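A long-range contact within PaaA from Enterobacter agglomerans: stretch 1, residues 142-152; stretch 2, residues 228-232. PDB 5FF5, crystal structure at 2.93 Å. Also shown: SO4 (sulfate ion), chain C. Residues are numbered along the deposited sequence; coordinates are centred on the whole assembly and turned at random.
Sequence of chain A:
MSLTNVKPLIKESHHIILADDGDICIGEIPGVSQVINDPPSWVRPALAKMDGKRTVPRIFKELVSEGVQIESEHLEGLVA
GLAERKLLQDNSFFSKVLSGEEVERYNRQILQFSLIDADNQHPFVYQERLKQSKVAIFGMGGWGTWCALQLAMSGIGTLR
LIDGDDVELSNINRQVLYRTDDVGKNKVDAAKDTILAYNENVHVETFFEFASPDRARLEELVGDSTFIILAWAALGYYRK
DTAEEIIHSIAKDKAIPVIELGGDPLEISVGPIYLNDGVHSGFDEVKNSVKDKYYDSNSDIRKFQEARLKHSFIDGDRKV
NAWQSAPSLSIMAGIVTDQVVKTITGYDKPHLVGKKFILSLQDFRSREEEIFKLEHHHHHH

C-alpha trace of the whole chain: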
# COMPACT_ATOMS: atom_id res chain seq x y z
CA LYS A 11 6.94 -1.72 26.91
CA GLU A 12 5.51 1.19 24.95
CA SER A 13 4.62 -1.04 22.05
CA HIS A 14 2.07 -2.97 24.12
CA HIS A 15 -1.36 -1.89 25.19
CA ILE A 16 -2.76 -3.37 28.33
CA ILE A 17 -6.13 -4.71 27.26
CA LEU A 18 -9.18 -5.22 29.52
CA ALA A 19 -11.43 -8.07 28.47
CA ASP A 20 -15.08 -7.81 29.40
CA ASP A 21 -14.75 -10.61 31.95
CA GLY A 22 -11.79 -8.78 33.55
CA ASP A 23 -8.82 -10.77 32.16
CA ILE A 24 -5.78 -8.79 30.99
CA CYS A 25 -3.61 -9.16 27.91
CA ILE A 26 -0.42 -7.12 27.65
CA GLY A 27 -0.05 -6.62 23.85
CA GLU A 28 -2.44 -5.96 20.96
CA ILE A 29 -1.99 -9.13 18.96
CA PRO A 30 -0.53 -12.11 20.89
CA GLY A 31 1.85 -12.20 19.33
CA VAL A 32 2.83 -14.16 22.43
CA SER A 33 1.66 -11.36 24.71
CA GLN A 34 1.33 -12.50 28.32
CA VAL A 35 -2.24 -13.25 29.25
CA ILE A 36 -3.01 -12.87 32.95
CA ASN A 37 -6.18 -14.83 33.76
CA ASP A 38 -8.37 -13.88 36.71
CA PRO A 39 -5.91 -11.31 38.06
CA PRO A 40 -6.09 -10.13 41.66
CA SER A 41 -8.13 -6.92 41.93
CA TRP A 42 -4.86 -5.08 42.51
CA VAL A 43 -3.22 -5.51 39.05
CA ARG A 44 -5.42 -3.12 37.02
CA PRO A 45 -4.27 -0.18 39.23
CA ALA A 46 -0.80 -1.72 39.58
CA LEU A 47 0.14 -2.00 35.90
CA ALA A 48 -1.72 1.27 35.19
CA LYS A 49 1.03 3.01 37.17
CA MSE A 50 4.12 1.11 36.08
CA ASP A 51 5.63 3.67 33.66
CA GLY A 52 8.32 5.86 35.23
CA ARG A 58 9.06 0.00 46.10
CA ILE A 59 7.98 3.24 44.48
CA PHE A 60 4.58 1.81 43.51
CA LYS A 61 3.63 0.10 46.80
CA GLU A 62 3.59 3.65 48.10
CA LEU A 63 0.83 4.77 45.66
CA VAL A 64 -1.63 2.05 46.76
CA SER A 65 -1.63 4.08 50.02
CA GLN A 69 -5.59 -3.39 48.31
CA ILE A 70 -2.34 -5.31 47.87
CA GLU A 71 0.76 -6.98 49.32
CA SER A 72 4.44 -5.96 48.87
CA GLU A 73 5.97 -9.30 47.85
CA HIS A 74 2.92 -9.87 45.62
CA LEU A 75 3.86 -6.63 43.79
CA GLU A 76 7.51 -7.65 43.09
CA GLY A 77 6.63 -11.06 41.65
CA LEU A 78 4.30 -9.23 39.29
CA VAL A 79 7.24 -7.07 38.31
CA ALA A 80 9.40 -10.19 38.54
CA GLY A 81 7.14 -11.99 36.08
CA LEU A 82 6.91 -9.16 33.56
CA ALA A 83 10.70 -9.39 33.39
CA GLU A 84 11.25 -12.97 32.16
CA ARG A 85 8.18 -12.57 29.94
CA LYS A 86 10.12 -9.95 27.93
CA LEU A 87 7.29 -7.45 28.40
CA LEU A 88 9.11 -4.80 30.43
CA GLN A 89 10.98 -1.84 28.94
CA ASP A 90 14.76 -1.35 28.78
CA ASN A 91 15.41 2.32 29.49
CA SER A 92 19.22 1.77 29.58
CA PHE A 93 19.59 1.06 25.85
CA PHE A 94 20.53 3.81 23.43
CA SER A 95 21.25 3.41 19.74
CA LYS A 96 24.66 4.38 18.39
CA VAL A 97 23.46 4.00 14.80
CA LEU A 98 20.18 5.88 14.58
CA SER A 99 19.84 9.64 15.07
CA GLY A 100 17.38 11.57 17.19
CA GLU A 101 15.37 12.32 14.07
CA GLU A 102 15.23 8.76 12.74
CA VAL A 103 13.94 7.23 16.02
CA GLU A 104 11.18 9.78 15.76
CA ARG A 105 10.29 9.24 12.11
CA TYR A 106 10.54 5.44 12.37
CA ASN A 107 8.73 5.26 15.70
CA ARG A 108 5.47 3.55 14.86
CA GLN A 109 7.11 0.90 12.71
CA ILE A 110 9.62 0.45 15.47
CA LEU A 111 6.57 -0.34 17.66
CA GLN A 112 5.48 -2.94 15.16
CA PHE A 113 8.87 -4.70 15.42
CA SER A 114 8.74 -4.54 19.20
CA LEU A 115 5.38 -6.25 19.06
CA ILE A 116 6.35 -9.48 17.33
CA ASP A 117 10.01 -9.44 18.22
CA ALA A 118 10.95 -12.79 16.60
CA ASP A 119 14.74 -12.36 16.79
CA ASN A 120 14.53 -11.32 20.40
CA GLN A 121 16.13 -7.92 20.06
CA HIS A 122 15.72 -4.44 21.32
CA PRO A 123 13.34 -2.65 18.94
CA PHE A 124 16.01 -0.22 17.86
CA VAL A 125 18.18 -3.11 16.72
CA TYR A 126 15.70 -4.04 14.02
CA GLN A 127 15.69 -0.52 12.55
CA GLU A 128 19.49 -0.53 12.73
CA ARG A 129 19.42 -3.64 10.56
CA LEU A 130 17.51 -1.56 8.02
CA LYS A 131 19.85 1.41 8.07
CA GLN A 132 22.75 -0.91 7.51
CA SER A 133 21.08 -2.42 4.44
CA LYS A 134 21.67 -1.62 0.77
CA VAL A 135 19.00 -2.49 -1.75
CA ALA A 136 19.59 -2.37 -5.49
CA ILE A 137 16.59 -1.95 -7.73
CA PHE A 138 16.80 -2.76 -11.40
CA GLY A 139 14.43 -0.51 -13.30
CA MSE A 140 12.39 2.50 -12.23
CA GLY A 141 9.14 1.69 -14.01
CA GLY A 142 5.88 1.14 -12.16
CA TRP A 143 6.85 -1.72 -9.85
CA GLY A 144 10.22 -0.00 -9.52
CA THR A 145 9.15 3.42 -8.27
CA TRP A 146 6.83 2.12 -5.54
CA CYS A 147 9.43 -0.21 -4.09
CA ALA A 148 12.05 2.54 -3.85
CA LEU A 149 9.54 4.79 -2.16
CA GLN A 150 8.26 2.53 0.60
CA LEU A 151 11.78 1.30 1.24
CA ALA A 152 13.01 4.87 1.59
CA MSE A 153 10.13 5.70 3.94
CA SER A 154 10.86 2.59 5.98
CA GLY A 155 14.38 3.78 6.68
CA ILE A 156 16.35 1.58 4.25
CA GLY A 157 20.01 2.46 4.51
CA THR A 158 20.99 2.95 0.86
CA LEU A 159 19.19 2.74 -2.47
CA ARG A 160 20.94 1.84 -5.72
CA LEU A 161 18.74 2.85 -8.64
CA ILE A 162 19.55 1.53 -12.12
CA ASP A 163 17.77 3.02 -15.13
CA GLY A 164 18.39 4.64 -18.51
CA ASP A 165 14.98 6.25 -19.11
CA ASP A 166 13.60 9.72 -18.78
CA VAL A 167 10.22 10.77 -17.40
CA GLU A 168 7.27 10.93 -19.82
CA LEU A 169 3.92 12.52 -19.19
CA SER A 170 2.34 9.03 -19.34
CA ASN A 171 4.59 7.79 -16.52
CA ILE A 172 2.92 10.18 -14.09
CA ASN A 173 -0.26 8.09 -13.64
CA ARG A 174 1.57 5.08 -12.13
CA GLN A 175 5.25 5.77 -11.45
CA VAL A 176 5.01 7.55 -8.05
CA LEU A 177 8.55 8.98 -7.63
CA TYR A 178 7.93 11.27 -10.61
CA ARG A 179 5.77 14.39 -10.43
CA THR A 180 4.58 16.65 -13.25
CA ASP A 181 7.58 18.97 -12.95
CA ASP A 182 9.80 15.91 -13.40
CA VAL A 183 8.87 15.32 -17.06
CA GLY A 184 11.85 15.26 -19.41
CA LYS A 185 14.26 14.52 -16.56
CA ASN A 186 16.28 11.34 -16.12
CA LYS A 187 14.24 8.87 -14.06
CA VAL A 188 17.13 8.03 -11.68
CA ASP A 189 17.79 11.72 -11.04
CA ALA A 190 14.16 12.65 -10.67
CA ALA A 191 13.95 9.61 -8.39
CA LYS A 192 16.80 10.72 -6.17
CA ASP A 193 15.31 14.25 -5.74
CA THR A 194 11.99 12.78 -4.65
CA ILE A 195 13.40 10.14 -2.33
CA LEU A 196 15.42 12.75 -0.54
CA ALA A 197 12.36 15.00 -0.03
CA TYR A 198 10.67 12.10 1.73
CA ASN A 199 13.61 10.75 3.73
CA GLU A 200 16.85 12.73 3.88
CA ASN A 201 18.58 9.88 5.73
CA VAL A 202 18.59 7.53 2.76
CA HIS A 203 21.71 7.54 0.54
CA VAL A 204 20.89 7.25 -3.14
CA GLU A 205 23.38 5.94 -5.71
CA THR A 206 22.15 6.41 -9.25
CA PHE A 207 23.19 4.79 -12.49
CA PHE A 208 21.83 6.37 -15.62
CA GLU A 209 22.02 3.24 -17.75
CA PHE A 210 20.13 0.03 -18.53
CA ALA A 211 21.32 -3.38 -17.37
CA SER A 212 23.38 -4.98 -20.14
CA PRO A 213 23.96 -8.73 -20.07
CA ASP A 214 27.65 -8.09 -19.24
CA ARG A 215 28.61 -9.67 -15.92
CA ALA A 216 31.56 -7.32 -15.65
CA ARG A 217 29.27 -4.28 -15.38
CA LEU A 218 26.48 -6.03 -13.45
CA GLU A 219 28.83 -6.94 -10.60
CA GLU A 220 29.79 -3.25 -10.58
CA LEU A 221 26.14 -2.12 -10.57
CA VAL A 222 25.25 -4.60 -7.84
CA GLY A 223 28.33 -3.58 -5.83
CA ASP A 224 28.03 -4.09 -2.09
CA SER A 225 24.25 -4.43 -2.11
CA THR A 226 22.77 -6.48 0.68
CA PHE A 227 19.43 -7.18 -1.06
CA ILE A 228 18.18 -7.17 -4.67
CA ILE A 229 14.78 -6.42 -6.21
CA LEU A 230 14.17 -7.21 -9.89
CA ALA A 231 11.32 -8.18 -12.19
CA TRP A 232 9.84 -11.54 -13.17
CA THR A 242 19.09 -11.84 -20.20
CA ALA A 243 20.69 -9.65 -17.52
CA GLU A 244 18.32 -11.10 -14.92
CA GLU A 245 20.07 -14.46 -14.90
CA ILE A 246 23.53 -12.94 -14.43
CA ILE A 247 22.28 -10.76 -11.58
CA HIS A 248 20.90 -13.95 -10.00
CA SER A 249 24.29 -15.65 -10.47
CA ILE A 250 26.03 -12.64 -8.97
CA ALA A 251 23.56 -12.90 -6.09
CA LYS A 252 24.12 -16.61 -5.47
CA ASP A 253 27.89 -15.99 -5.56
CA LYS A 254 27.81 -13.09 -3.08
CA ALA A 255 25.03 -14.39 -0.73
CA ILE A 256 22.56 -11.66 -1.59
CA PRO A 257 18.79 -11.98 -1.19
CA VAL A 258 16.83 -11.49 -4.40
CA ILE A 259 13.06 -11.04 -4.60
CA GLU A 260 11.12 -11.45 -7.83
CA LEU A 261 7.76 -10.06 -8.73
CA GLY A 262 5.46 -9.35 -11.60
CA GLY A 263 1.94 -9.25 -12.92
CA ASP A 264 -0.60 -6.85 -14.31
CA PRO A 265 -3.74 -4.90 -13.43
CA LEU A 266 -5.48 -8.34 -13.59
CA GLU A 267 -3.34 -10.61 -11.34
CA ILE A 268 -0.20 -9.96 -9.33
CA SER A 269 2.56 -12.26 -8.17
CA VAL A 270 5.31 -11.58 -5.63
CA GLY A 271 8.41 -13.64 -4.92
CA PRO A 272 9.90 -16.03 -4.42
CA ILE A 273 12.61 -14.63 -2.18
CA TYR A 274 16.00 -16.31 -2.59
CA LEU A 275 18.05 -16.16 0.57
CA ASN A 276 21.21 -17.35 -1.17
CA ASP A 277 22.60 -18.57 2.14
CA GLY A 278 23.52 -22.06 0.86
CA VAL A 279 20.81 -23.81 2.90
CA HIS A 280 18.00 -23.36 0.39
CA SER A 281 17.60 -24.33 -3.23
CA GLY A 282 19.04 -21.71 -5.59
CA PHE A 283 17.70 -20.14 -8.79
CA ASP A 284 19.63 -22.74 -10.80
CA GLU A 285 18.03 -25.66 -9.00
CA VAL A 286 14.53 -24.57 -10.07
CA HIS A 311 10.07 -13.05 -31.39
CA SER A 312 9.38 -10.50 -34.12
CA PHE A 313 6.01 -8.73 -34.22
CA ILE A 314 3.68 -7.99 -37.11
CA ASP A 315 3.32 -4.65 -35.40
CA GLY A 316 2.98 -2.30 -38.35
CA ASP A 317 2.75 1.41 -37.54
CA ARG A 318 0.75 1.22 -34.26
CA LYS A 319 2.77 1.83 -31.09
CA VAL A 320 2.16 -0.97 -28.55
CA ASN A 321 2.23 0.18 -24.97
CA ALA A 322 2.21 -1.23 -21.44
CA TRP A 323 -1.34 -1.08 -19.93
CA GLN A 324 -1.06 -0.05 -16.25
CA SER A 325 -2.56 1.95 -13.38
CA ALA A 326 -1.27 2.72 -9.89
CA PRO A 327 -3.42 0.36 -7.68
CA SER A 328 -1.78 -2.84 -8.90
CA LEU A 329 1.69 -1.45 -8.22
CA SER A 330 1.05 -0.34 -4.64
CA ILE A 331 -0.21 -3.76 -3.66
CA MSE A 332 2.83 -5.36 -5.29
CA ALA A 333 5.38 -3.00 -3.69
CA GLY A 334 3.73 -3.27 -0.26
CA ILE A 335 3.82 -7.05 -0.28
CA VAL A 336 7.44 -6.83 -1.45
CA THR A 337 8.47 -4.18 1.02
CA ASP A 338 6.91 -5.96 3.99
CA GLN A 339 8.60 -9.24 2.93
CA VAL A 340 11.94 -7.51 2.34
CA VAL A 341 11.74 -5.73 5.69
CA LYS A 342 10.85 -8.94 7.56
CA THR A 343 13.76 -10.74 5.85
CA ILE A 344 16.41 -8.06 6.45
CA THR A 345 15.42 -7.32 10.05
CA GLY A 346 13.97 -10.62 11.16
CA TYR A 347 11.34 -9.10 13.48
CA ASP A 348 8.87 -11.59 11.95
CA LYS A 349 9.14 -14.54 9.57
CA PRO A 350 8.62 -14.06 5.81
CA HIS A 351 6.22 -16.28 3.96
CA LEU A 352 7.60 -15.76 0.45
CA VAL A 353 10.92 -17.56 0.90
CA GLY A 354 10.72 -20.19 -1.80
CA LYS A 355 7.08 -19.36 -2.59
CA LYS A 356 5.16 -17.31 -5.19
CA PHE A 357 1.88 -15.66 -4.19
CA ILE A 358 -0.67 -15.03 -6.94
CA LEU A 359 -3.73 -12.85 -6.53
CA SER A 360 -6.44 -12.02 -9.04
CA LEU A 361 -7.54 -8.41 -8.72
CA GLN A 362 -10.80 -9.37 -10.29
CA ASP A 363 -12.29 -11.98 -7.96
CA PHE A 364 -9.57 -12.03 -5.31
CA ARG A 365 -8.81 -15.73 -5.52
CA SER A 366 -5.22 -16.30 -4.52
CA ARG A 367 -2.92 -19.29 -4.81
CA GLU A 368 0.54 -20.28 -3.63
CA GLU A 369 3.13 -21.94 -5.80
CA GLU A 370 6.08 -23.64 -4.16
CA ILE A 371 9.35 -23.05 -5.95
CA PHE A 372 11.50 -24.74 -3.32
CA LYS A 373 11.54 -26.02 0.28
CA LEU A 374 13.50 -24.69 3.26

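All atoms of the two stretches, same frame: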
# COMPACT_ATOMS: atom_id res chain seq x y z
N GLY A 142 6.93 1.27 -13.16
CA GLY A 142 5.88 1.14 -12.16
C GLY A 142 6.28 0.37 -10.91
O GLY A 142 6.36 0.95 -9.83
N TRP A 143 6.53 -0.93 -11.04
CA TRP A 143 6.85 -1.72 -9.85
C TRP A 143 8.06 -1.10 -9.16
O TRP A 143 8.14 -1.06 -7.94
CB TRP A 143 7.12 -3.19 -10.21
CG TRP A 143 8.32 -3.44 -11.08
CD1 TRP A 143 8.36 -3.49 -12.45
CD2 TRP A 143 9.67 -3.72 -10.63
NE1 TRP A 143 9.65 -3.75 -12.88
CE2 TRP A 143 10.47 -3.91 -11.79
CE3 TRP A 143 10.28 -3.82 -9.37
CZ2 TRP A 143 11.84 -4.20 -11.72
CZ3 TRP A 143 11.65 -4.11 -9.31
CH2 TRP A 143 12.41 -4.29 -10.48
N GLY A 144 8.96 -0.55 -9.98
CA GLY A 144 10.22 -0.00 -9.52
C GLY A 144 10.14 1.21 -8.63
O GLY A 144 10.85 1.28 -7.62
N THR A 145 9.30 2.16 -9.01
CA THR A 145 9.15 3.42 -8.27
C THR A 145 8.48 3.24 -6.91
O THR A 145 8.81 3.94 -5.95
CB THR A 145 8.32 4.45 -9.06
OG1 THR A 145 7.13 3.83 -9.56
CG2 THR A 145 9.11 4.98 -10.24
N TRP A 146 7.54 2.31 -6.80
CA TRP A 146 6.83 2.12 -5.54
C TRP A 146 7.70 1.41 -4.53
O TRP A 146 7.62 1.71 -3.34
CB TRP A 146 5.55 1.34 -5.77
CG TRP A 146 4.51 2.14 -6.46
CD1 TRP A 146 4.36 2.29 -7.80
CD2 TRP A 146 3.48 2.90 -5.85
NE1 TRP A 146 3.30 3.11 -8.07
CE2 TRP A 146 2.74 3.50 -6.89
CE3 TRP A 146 3.10 3.13 -4.52
CZ2 TRP A 146 1.64 4.31 -6.64
CZ3 TRP A 146 2.02 3.95 -4.28
CH2 TRP A 146 1.30 4.52 -5.34
N CYS A 147 8.53 0.48 -4.99
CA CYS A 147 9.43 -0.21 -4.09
C CYS A 147 10.49 0.72 -3.50
O CYS A 147 10.80 0.65 -2.31
CB CYS A 147 10.13 -1.38 -4.78
SG CYS A 147 9.10 -2.82 -5.08
N ALA A 148 11.06 1.58 -4.34
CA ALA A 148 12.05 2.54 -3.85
C ALA A 148 11.43 3.40 -2.76
O ALA A 148 12.02 3.61 -1.69
CB ALA A 148 12.56 3.41 -4.99
N LEU A 149 10.22 3.88 -3.05
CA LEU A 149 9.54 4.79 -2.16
C LEU A 149 9.35 4.22 -0.78
O LEU A 149 9.85 4.78 0.20
CB LEU A 149 8.19 5.18 -2.73
CG LEU A 149 7.47 6.18 -1.82
CD1 LEU A 149 8.40 7.33 -1.44
CD2 LEU A 149 6.20 6.67 -2.47
N GLN A 150 8.63 3.11 -0.69
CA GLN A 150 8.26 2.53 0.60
C GLN A 150 9.48 2.07 1.37
O GLN A 150 9.50 2.14 2.61
CB GLN A 150 7.26 1.38 0.42
CG GLN A 150 5.87 1.83 0.01
CD GLN A 150 4.93 0.67 -0.26
OE1 GLN A 150 5.11 -0.42 0.26
NE2 GLN A 150 3.91 0.92 -1.08
N LEU A 151 10.50 1.63 0.64
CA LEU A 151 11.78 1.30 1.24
C LEU A 151 12.45 2.54 1.81
O LEU A 151 13.00 2.51 2.92
CB LEU A 151 12.68 0.64 0.20
CG LEU A 151 12.40 -0.82 -0.13
CD1 LEU A 151 12.98 -1.21 -1.50
CD2 LEU A 151 12.99 -1.69 0.97
N ALA A 152 12.41 3.65 1.08
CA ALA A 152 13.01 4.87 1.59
C ALA A 152 12.27 5.33 2.86
O ALA A 152 12.90 5.67 3.87
CB ALA A 152 13.00 5.96 0.54
N ILE A 228 18.48 -7.55 -3.29
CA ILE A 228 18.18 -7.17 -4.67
C ILE A 228 16.70 -7.37 -5.02
O ILE A 228 16.10 -8.40 -4.69
CB ILE A 228 19.05 -7.98 -5.70
CG1 ILE A 228 20.52 -7.60 -5.60
CG2 ILE A 228 18.55 -7.76 -7.12
CD1 ILE A 228 21.39 -8.39 -6.46
N ILE A 229 16.14 -6.38 -5.71
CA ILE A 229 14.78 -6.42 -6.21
C ILE A 229 14.84 -6.31 -7.72
O ILE A 229 15.46 -5.38 -8.22
CB ILE A 229 13.91 -5.26 -5.65
CG1 ILE A 229 13.94 -5.23 -4.12
CG2 ILE A 229 12.49 -5.33 -6.20
CD1 ILE A 229 13.11 -4.12 -3.49
N LEU A 230 14.21 -7.24 -8.43
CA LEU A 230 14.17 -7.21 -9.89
C LEU A 230 12.89 -7.85 -10.36
O LEU A 230 12.19 -8.47 -9.57
CB LEU A 230 15.36 -7.91 -10.56
CG LEU A 230 15.70 -9.38 -10.28
CD1 LEU A 230 16.06 -9.54 -8.84
CD2 LEU A 230 14.60 -10.37 -10.70
N ALA A 231 12.60 -7.74 -11.65
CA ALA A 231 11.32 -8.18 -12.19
C ALA A 231 11.32 -9.65 -12.57
O ALA A 231 12.36 -10.30 -12.63
CB ALA A 231 10.94 -7.35 -13.39
N TRP A 232 10.10 -10.16 -12.77
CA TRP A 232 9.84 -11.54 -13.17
C TRP A 232 10.39 -11.86 -14.56
O TRP A 232 9.91 -12.78 -15.24
CB TRP A 232 8.32 -11.80 -13.11
S SO4 C . 5.51 0.15 -16.06
O1 SO4 C . 4.18 -0.33 -15.68
O2 SO4 C . 5.63 1.56 -15.73
O3 SO4 C . 5.74 0.05 -17.51
O4 SO4 C . 6.53 -0.60 -15.32

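Residues 142-152 are helical throughout, whereas residues 228-229 belong to a strand that begins earlier in the chain, and Ala231 is in loop. Within the helix, the bonds Leu149 N to Thr145 O (3.2 Å) and Ala152 N to Ala148 O (2.8 Å) show regular i to i-4 pairing, while Cys147 N to Trp143 O, at 3.4 Å, is weak. The backbones stay well apart: the CA atoms of Trp143 and Ala231 lie 8.2 Å from each other, those of Cys147 and Ile229 8.5 Å. No hydrogen bond crosses this gap; the contact is by packing, and 246 Å² is buried, both sides summed.

Trp143, Cys147 and Leu151 are spaced four residues apart, and all three direct CA-to-CB toward the second stretch, as one helical face should. Ile229 points back at them. Its CD1 lies 3.5 Å from Leu151 CD1 and 4.2 Å from Cys147 CB, while its CG2 approaches Trp143 CZ3 at 3.4 Å, near the plane of the indole and therefore at its edge. With chi1 at 65° (p), the indole also reaches the following backbone: Trp143 CH2 is 3.5 Å from Leu230 CA, although the Leu230 side chain starts away from the helix. Trp143 CZ2 meets Ala231 CB at 3.7 Å, another apolar contact.

At the helix start, Gly142 N donates to sulfate O4 and O2, both at 2.9 Å.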